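Local coordinates for uncharacterized protein conserved in bacteria (Streptococcus suis, PDB 4FZ4) that is a surface antigen fragment that probably mediates attachment to host cells by binding glycosaminoglycans, at residues Q33-F45 against Y106-A119. Numbering follows the deposited sequence.
Sequences QDYSYQKALWEEF and YNAHLKQDEGKSIA
Tyr37 lays one face of its ring against the backbone at Asp113-Glu114, with Glu114 N 3.5 Å above the ring plane and displaced toward the rim. CG stands anti to the backbone N (chi1 -177°), which carries the ring outward from helix 36-55 to the loop and brings its OH within 3.2 Å of Ser117 OG, a hydrogen bond in which either oxygen could donate. Ser117 OG also accepts from Ala119 N, closing an ST turn. Close packing continues where Leu41 CD1 meets Ala119 CB at 3.7 Å, and Ala119, exposed on the flank, places CA in plane at the Phe45 ring edge. Buried Gln112 sets CB 3.9 Å from Tyr37 CD1; its own loop satisfies both amide atoms, NE2 donating to Leu110 O and OE1 accepting from Ile118 N. In this all-helical fold the contact packs the linker between helices 100-110 and 123-152 against the first turns of helix 36-55. A water donates to Asp34 O and Gln112 O (2.9 Å) and accepts from Gln38 N. Tyr106 OH sits at the buried Tyr35 ring's edge, 3.3 Å from CE1. The solvent side is looser: exposed Glu114 offers CB, 4.1 Å from Tyr37 CE2, and Asp34 OD2 stays 6.1 Å from Lys111 NZ.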
loop_
_atom_site.group_PDB
_atom_site.type_symbol
_atom_site.label_atom_id
_atom_site.label_comp_id
_atom_site.label_asym_id
_atom_site.label_seq_id
_atom_site.Cartn_x
_atom_site.Cartn_y
_atom_site.Cartn_z
ATOM N N GLN A 33 5.255 -14.040 12.016
ATOM C CA GLN A 33 3.826 -14.168 12.282
ATOM C C GLN A 33 3.138 -12.809 12.369
ATOM O O GLN A 33 1.945 -12.693 12.082
ATOM C CB GLN A 33 3.604 -14.964 13.577
ATOM C CG GLN A 33 2.141 -15.211 13.939
ATOM C CD GLN A 33 1.573 -14.158 14.872
ATOM O OE1 GLN A 33 0.353 -14.037 15.022
ATOM N NE2 GLN A 33 2.452 -13.398 15.516
ATOM N N ASP A 34 3.893 -11.781 12.745
ATOM C CA ASP A 34 3.334 -10.435 12.874
ATOM C C ASP A 34 2.783 -9.876 11.557
ATOM O O ASP A 34 1.870 -9.047 11.560
ATOM C CB ASP A 34 4.395 -9.471 13.410
ATOM C CG ASP A 34 5.006 -9.939 14.711
ATOM O OD1 ASP A 34 5.748 -9.150 15.332
ATOM O OD2 ASP A 34 4.751 -11.095 15.113
ATOM N N TYR A 35 3.326 -10.350 10.440
ATOM C CA TYR A 35 2.933 -9.865 9.119
ATOM C C TYR A 35 2.283 -10.921 8.236
ATOM O O TYR A 35 2.009 -10.675 7.058
ATOM C CB TYR A 35 4.172 -9.319 8.423
ATOM C CG TYR A 35 5.035 -8.492 9.342
ATOM C CD1 TYR A 35 4.551 -7.312 9.897
ATOM C CD2 TYR A 35 6.328 -8.897 9.674
ATOM C CE1 TYR A 35 5.327 -6.547 10.759
ATOM C CE2 TYR A 35 7.121 -8.135 10.543
ATOM C CZ TYR A 35 6.607 -6.960 11.078
ATOM O OH TYR A 35 7.358 -6.190 11.934
ATOM N N SER A 36 2.039 -12.094 8.809
ATOM C CA SER A 36 1.436 -13.204 8.086
ATOM C C SER A 36 0.127 -12.812 7.419
ATOM O O SER A 36 -0.164 -13.255 6.304
ATOM C CB SER A 36 1.203 -14.375 9.043
ATOM O OG SER A 36 0.518 -13.943 10.211
ATOM N N TYR A 37 -0.662 -11.983 8.097
ATOM C CA TYR A 37 -1.931 -11.548 7.536
ATOM C C TYR A 37 -1.738 -10.557 6.372
ATOM O O TYR A 37 -2.335 -10.718 5.309
ATOM C CB TYR A 37 -2.804 -10.931 8.630
ATOM C CG TYR A 37 -4.172 -10.520 8.130
ATOM C CD1 TYR A 37 -4.369 -9.281 7.532
ATOM C CD2 TYR A 37 -5.256 -11.380 8.229
ATOM C CE1 TYR A 37 -5.615 -8.902 7.046
ATOM C CE2 TYR A 37 -6.508 -11.016 7.743
ATOM C CZ TYR A 37 -6.679 -9.772 7.157
ATOM O OH TYR A 37 -7.918 -9.384 6.716
ATOM N N GLN A 38 -0.910 -9.535 6.574
ATOM C CA GLN A 38 -0.643 -8.555 5.517
ATOM C C GLN A 38 0.011 -9.241 4.318
ATOM O O GLN A 38 -0.281 -8.917 3.170
ATOM C CB GLN A 38 0.283 -7.444 6.036
ATOM C CG GLN A 38 0.886 -6.557 4.934
ATOM C CD GLN A 38 -0.149 -5.733 4.180
ATOM O OE1 GLN A 38 0.161 -5.094 3.167
ATOM N NE2 GLN A 38 -1.379 -5.740 4.670
ATOM N N LYS A 39 0.895 -10.197 4.597
ATOM C CA LYS A 39 1.593 -10.937 3.551
ATOM C C LYS A 39 0.606 -11.598 2.588
ATOM O O LYS A 39 0.669 -11.384 1.377
ATOM C CB LYS A 39 2.494 -12.001 4.184
ATOM C CG LYS A 39 3.301 -12.809 3.189
ATOM C CD LYS A 39 4.059 -13.931 3.874
ATOM C CE LYS A 39 4.748 -14.818 2.852
ATOM N NZ LYS A 39 3.781 -15.388 1.865
ATOM N N ALA A 40 -0.311 -12.395 3.132
ATOM C CA ALA A 40 -1.304 -13.081 2.310
ATOM C C ALA A 40 -2.291 -12.091 1.720
ATOM O O ALA A 40 -2.829 -12.308 0.632
ATOM C CB ALA A 40 -2.046 -14.125 3.137
ATOM N N LEU A 41 -2.539 -11.001 2.439
ATOM C CA LEU A 41 -3.467 -9.987 1.949
ATOM C C LEU A 41 -2.839 -9.301 0.734
ATOM O O LEU A 41 -3.456 -9.192 -0.325
ATOM C CB LEU A 41 -3.759 -8.964 3.048
ATOM C CG LEU A 41 -4.967 -8.069 2.793
ATOM C CD1 LEU A 41 -6.192 -8.948 2.567
ATOM C CD2 LEU A 41 -5.174 -7.127 3.978
ATOM N N TRP A 42 -1.599 -8.856 0.891
ATOM C CA TRP A 42 -0.893 -8.209 -0.205
ATOM C C TRP A 42 -0.802 -9.151 -1.412
ATOM O O TRP A 42 -0.973 -8.732 -2.558
ATOM C CB TRP A 42 0.516 -7.800 0.238
ATOM C CG TRP A 42 1.364 -7.362 -0.912
ATOM C CD1 TRP A 42 2.569 -7.884 -1.289
ATOM C CD2 TRP A 42 1.044 -6.350 -1.875
ATOM N NE1 TRP A 42 3.015 -7.263 -2.430
ATOM C CE2 TRP A 42 2.098 -6.318 -2.813
ATOM C CE3 TRP A 42 -0.034 -5.470 -2.036
ATOM C CZ2 TRP A 42 2.111 -5.439 -3.902
ATOM C CZ3 TRP A 42 -0.024 -4.591 -3.119
ATOM C CH2 TRP A 42 1.045 -4.585 -4.042
ATOM N N GLU A 43 -0.527 -10.425 -1.140
ATOM C CA GLU A 43 -0.408 -11.443 -2.185
ATOM C C GLU A 43 -1.648 -11.441 -3.064
ATOM O O GLU A 43 -1.559 -11.577 -4.283
ATOM C CB GLU A 43 -0.257 -12.829 -1.551
ATOM C CG GLU A 43 0.880 -13.655 -2.090
ATOM C CD GLU A 43 2.046 -13.721 -1.129
ATOM O OE1 GLU A 43 2.672 -12.668 -0.884
ATOM O OE2 GLU A 43 2.330 -14.825 -0.609
ATOM N N GLU A 44 -2.804 -11.289 -2.424
ATOM C CA GLU A 44 -4.085 -11.275 -3.116
ATOM C C GLU A 44 -4.291 -10.000 -3.905
ATOM O O GLU A 44 -4.728 -10.041 -5.059
ATOM C CB GLU A 44 -5.228 -11.447 -2.115
ATOM C CG GLU A 44 -5.151 -12.744 -1.347
ATOM C CD GLU A 44 -5.163 -13.954 -2.262
ATOM O OE1 GLU A 44 -6.228 -14.244 -2.847
ATOM O OE2 GLU A 44 -4.106 -14.608 -2.402
ATOM N N PHE A 45 -3.999 -8.862 -3.281
ATOM C CA PHE A 45 -4.157 -7.587 -3.971
ATOM C C PHE A 45 -3.210 -7.575 -5.181
ATOM O O PHE A 45 -3.544 -7.029 -6.240
ATOM C CB PHE A 45 -3.828 -6.405 -3.040
ATOM C CG PHE A 45 -4.791 -6.236 -1.878
ATOM C CD1 PHE A 45 -6.163 -6.372 -2.054
ATOM C CD2 PHE A 45 -4.322 -5.895 -0.618
ATOM C CE1 PHE A 45 -7.056 -6.170 -0.984
ATOM C CE2 PHE A 45 -5.208 -5.688 0.456
ATOM C CZ PHE A 45 -6.571 -5.829 0.265
ATOM N N TYR A 106 2.330 1.673 14.968
ATOM C CA TYR A 106 2.106 0.532 14.092
ATOM C C TYR A 106 0.849 -0.257 14.475
ATOM O O TYR A 106 -0.048 -0.444 13.656
ATOM C CB TYR A 106 3.322 -0.391 14.142
ATOM C CG TYR A 106 3.104 -1.701 13.430
ATOM C CD1 TYR A 106 2.854 -1.736 12.060
ATOM C CD2 TYR A 106 3.112 -2.907 14.127
ATOM C CE1 TYR A 106 2.614 -2.931 11.405
ATOM C CE2 TYR A 106 2.870 -4.116 13.476
ATOM C CZ TYR A 106 2.621 -4.118 12.119
ATOM O OH TYR A 106 2.361 -5.302 11.471
ATOM N N ASN A 107 0.793 -0.712 15.723
ATOM C CA ASN A 107 -0.340 -1.497 16.207
ATOM C C ASN A 107 -1.664 -0.762 16.136
ATOM O O ASN A 107 -2.685 -1.338 15.774
ATOM C CB ASN A 107 -0.100 -1.948 17.648
ATOM C CG ASN A 107 0.935 -3.050 17.746
ATOM O OD1 ASN A 107 1.369 -3.408 18.838
ATOM N ND2 ASN A 107 1.331 -3.598 16.606
ATOM N N ALA A 108 -1.641 0.517 16.477
ATOM C CA ALA A 108 -2.854 1.316 16.471
ATOM C C ALA A 108 -3.340 1.765 15.093
ATOM O O ALA A 108 -4.537 1.818 14.856
ATOM C CB ALA A 108 -2.651 2.544 17.353
ATOM N N HIS A 109 -2.421 2.064 14.177
ATOM C CA HIS A 109 -2.828 2.604 12.886
ATOM C C HIS A 109 -2.459 1.897 11.591
ATOM O O HIS A 109 -3.073 2.171 10.563
ATOM C CB HIS A 109 -2.327 4.044 12.780
ATOM C CG HIS A 109 -2.718 4.914 13.933
ATOM N ND1 HIS A 109 -4.030 5.241 14.210
ATOM C CD2 HIS A 109 -1.967 5.557 14.860
ATOM C CE1 HIS A 109 -4.068 6.049 15.257
ATOM N NE2 HIS A 109 -2.829 6.256 15.669
ATOM N N LEU A 110 -1.476 1.005 11.611
ATOM C CA LEU A 110 -1.076 0.357 10.370
ATOM C C LEU A 110 -1.232 -1.149 10.329
ATOM O O LEU A 110 -1.616 -1.700 9.299
ATOM C CB LEU A 110 0.375 0.734 10.035
ATOM C CG LEU A 110 0.643 2.246 9.961
ATOM C CD1 LEU A 110 2.104 2.543 10.262
ATOM C CD2 LEU A 110 0.231 2.774 8.603
ATOM N N LYS A 111 -0.934 -1.814 11.439
ATOM C CA LYS A 111 -1.037 -3.269 11.482
ATOM C C LYS A 111 -2.367 -3.749 10.927
ATOM O O LYS A 111 -3.420 -3.283 11.343
ATOM C CB LYS A 111 -0.861 -3.791 12.911
ATOM C CG LYS A 111 -0.909 -5.305 12.993
ATOM C CD LYS A 111 -0.656 -5.832 14.397
ATOM C CE LYS A 111 -0.736 -7.356 14.400
ATOM N NZ LYS A 111 -0.428 -7.952 15.728
ATOM N N GLN A 112 -2.296 -4.683 9.983
ATOM C CA GLN A 112 -3.474 -5.256 9.342
ATOM C C GLN A 112 -3.854 -6.567 10.032
ATOM O O GLN A 112 -3.004 -7.440 10.231
ATOM C CB GLN A 112 -3.188 -5.533 7.861
ATOM C CG GLN A 112 -2.756 -4.313 7.062
ATOM C CD GLN A 112 -3.890 -3.348 6.810
ATOM O OE1 GLN A 112 -4.886 -3.697 6.173
ATOM N NE2 GLN A 112 -3.750 -2.124 7.308
ATOM N N ASP A 113 -5.132 -6.699 10.382
ATOM C CA ASP A 113 -5.646 -7.895 11.057
ATOM C C ASP A 113 -7.081 -8.156 10.637
ATOM O O ASP A 113 -7.784 -7.240 10.200
ATOM C CB ASP A 113 -5.599 -7.713 12.580
ATOM C CG ASP A 113 -4.339 -8.296 13.208
ATOM O OD1 ASP A 113 -4.068 -7.984 14.388
ATOM O OD2 ASP A 113 -3.624 -9.074 12.533
ATOM N N GLU A 114 -7.519 -9.405 10.760
ATOM C CA GLU A 114 -8.889 -9.739 10.401
ATOM C C GLU A 114 -9.762 -8.768 11.183
ATOM O O GLU A 114 -9.615 -8.619 12.399
ATOM C CB GLU A 114 -9.210 -11.190 10.775
ATOM C CG GLU A 114 -10.472 -11.775 10.104
ATOM C CD GLU A 114 -11.762 -11.298 10.729
ATOM O OE1 GLU A 114 -11.872 -11.342 11.973
ATOM O OE2 GLU A 114 -12.676 -10.890 9.978
ATOM N N GLY A 115 -10.662 -8.096 10.477
ATOM C CA GLY A 115 -11.518 -7.115 11.118
ATOM C C GLY A 115 -10.984 -5.733 10.795
ATOM O O GLY A 115 -11.616 -4.980 10.055
ATOM N N LYS A 116 -9.807 -5.410 11.327
ATOM C CA LYS A 116 -9.172 -4.113 11.097
ATOM C C LYS A 116 -8.129 -4.161 9.979
ATOM O O LYS A 116 -6.923 -4.154 10.243
ATOM C CB LYS A 116 -8.512 -3.609 12.394
ATOM C CG LYS A 116 -7.685 -2.316 12.250
ATOM C CD LYS A 116 -8.551 -1.088 11.967
ATOM C CE LYS A 116 -7.707 0.150 11.616
ATOM N NZ LYS A 116 -6.760 0.627 12.687
ATOM N N SER A 117 -8.594 -4.224 8.733
ATOM C CA SER A 117 -7.705 -4.245 7.570
ATOM C C SER A 117 -8.406 -3.551 6.413
ATOM O O SER A 117 -9.604 -3.291 6.474
ATOM C CB SER A 117 -7.375 -5.673 7.150
ATOM O OG SER A 117 -8.477 -6.261 6.482
ATOM N N ILE A 118 -7.666 -3.245 5.354
ATOM C CA ILE A 118 -8.273 -2.600 4.202
ATOM C C ILE A 118 -8.782 -3.655 3.234
ATOM O O ILE A 118 -8.959 -3.381 2.051
ATOM C CB ILE A 118 -7.281 -1.682 3.454
ATOM C CG1 ILE A 118 -6.072 -2.491 2.969
ATOM C CG2 ILE A 118 -6.863 -0.523 4.364
ATOM C CD1 ILE A 118 -5.094 -1.680 2.126
ATOM N N ALA A 119 -9.009 -4.864 3.739
ATOM C CA ALA A 119 -9.517 -5.942 2.893
ATOM C C ALA A 119 -10.990 -5.657 2.601
ATOM O O ALA A 119 -11.512 -6.013 1.550
ATOM C CB ALA A 119 -9.370 -7.291 3.605
HETATM O O HOH W 1 -0.447 -8.699 9.619
#